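PDB 3RE1: uroporphyrinogen-III synthetase from Pseudomonas syringae pv. tomato, which probably catalyses the cyclization of the linear tetrapyrrole hydroxymethylbilane to uroporphyrinogen III, with loss of water, in porphyrin biosynthesis. Local coordinates for residues 13-18 and 223-228. Numbering follows the deposited sequence.
Sequences SAWRLL and PLFVPS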
loop_
_atom_site.group_PDB
_atom_site.type_symbol
_atom_site.label_atom_id
_atom_site.label_comp_id
_atom_site.label_asym_id
_atom_site.label_seq_id
_atom_site.Cartn_x
_atom_site.Cartn_y
_atom_site.Cartn_z
ATOM N N SER A 13 6.152 -22.412 -11.244
ATOM C CA SER A 13 5.793 -23.704 -10.591
ATOM C C SER A 13 6.934 -24.152 -9.686
ATOM O O SER A 13 6.709 -24.714 -8.612
ATOM C CB SER A 13 5.485 -24.789 -11.631
ATOM O OG SER A 13 5.001 -25.973 -11.010
ATOM N N ALA A 14 8.162 -23.896 -10.124
ATOM C CA ALA A 14 9.339 -24.170 -9.285
ATOM C C ALA A 14 9.589 -23.023 -8.292
ATOM O O ALA A 14 10.620 -23.004 -7.627
ATOM C CB ALA A 14 10.586 -24.408 -10.159
ATOM N N TRP A 15 8.645 -22.072 -8.212
ATOM C CA TRP A 15 8.743 -20.904 -7.333
ATOM C C TRP A 15 7.986 -21.152 -6.044
ATOM O O TRP A 15 6.799 -21.441 -6.056
ATOM C CB TRP A 15 8.161 -19.652 -8.007
ATOM C CG TRP A 15 8.955 -19.157 -9.187
ATOM C CD1 TRP A 15 8.750 -19.460 -10.509
ATOM C CD2 TRP A 15 10.084 -18.289 -9.152
ATOM N NE1 TRP A 15 9.694 -18.839 -11.297
ATOM C CE2 TRP A 15 10.522 -18.108 -10.489
ATOM C CE3 TRP A 15 10.778 -17.651 -8.122
ATOM C CZ2 TRP A 15 11.621 -17.301 -10.826
ATOM C CZ3 TRP A 15 11.891 -16.846 -8.456
ATOM C CH2 TRP A 15 12.291 -16.676 -9.802
ATOM N N ARG A 16 8.692 -21.038 -4.930
ATOM C CA ARG A 16 8.116 -21.265 -3.620
ATOM C C ARG A 16 8.237 -19.922 -2.955
ATOM O O ARG A 16 9.166 -19.690 -2.196
ATOM C CB ARG A 16 8.930 -22.313 -2.839
ATOM C CG ARG A 16 8.671 -23.807 -3.185
ATOM C CD ARG A 16 7.721 -24.419 -2.147
ATOM N NE ARG A 16 8.337 -25.411 -1.265
ATOM C CZ ARG A 16 7.649 -26.172 -0.403
ATOM N NH1 ARG A 16 6.331 -26.067 -0.303
ATOM N NH2 ARG A 16 8.277 -27.048 0.370
ATOM N N LEU A 17 7.298 -19.037 -3.255
ATOM C CA LEU A 17 7.366 -17.661 -2.806
ATOM C C LEU A 17 7.060 -17.449 -1.345
ATOM O O LEU A 17 6.350 -18.231 -0.736
ATOM C CB LEU A 17 6.424 -16.830 -3.656
ATOM C CG LEU A 17 6.828 -16.896 -5.123
ATOM C CD1 LEU A 17 5.835 -16.101 -5.914
ATOM C CD2 LEU A 17 8.250 -16.340 -5.322
ATOM N N LEU A 18 7.622 -16.387 -0.790
ATOM C CA LEU A 18 7.334 -15.967 0.569
ATOM C C LEU A 18 6.507 -14.706 0.371
ATOM O O LEU A 18 6.807 -13.924 -0.525
ATOM C CB LEU A 18 8.622 -15.590 1.298
ATOM C CG LEU A 18 8.627 -15.628 2.838
ATOM C CD1 LEU A 18 9.556 -14.554 3.381
ATOM C CD2 LEU A 18 7.278 -15.393 3.394
ATOM N N PRO A 223 15.584 -14.018 -5.220
ATOM C CA PRO A 223 14.813 -13.070 -6.014
ATOM C C PRO A 223 13.893 -12.291 -5.123
ATOM O O PRO A 223 13.152 -12.871 -4.338
ATOM C CB PRO A 223 14.037 -13.957 -6.972
ATOM C CG PRO A 223 15.015 -15.105 -7.210
ATOM C CD PRO A 223 15.571 -15.366 -5.811
ATOM N N LEU A 224 13.939 -10.970 -5.244
ATOM C CA LEU A 224 13.081 -10.129 -4.445
ATOM C C LEU A 224 12.094 -9.373 -5.324
ATOM O O LEU A 224 12.501 -8.546 -6.150
ATOM C CB LEU A 224 13.928 -9.168 -3.606
ATOM C CG LEU A 224 13.161 -8.085 -2.842
ATOM C CD1 LEU A 224 12.254 -8.721 -1.819
ATOM C CD2 LEU A 224 14.148 -7.104 -2.223
ATOM N N PHE A 225 10.808 -9.637 -5.117
ATOM C CA PHE A 225 9.740 -9.013 -5.900
ATOM C C PHE A 225 9.119 -7.749 -5.241
ATOM O O PHE A 225 8.293 -7.828 -4.317
ATOM C CB PHE A 225 8.649 -10.054 -6.185
ATOM C CG PHE A 225 9.108 -11.182 -7.062
ATOM C CD1 PHE A 225 9.794 -12.262 -6.518
ATOM C CD2 PHE A 225 8.902 -11.135 -8.449
ATOM C CE1 PHE A 225 10.260 -13.286 -7.333
ATOM C CE2 PHE A 225 9.356 -12.132 -9.274
ATOM C CZ PHE A 225 10.037 -13.230 -8.720
ATOM N N VAL A 226 9.547 -6.589 -5.728
ATOM C CA VAL A 226 9.126 -5.309 -5.194
ATOM C C VAL A 226 8.016 -4.704 -6.038
ATOM O O VAL A 226 7.989 -4.879 -7.260
ATOM C CB VAL A 226 10.308 -4.347 -5.145
ATOM C CG1 VAL A 226 11.447 -5.065 -4.492
ATOM C CG2 VAL A 226 10.692 -3.859 -6.562
ATOM N N PRO A 227 7.100 -3.965 -5.400
ATOM C CA PRO A 227 5.948 -3.372 -6.065
ATOM C C PRO A 227 6.269 -2.203 -6.987
ATOM O O PRO A 227 5.503 -1.940 -7.921
ATOM C CB PRO A 227 5.079 -2.892 -4.891
ATOM C CG PRO A 227 5.647 -3.534 -3.671
ATOM C CD PRO A 227 7.096 -3.629 -3.967
ATOM N N SER A 228 7.382 -1.497 -6.749
ATOM C CA SER A 228 7.685 -0.312 -7.553
ATOM C C SER A 228 9.153 0.095 -7.577
ATOM O O SER A 228 9.966 -0.459 -6.846
ATOM C CB SER A 228 6.843 0.845 -7.049
ATOM O OG SER A 228 7.201 1.153 -5.702
#
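W15 and F225 meet as an offset edge-to-face pair: the far edge of the phenyl ring is directed at one face of the indole six-membered ring, with centroids 5.7 Å apart and planes at 83°. F225 CZ and CE1 both lie 4.1 Å from W15 CZ3, so the CZ-CE1 side makes the approach. P223 reaches the same indole corner from another direction, its CG in the indole plane at the ring edge, 3.8 Å from W15 CZ3. Corner CZ3 thus has an aromatic edge over one face and a pyrrolidine at its rim. Two residues further along, L17 in strand 16-19 adds one methyl, CD2, 4.2 Å from F225 CE1. In both aromatics the first side-chain bond points at the other segment, and CG anti to the carbonyl carbon (chi1 -68° in W15, -65° in F225) brings the rings together. L258 of helix 251-260 packs against W15, L17 and F225, while I244 on the next strand touches P223 and F225. The backbones stay apart, 9.3 Å between L17 CA and P223 CA, because strand 196-198 runs between them, with backbone hydrogen bonds from G196 to L18 and from L197 to P223. Side chains meeting across the middle strand of a parallel sheet contribute to the hydrophobic core of one of the two alpha/beta domains characteristic of uroporphyrinogen III synthases.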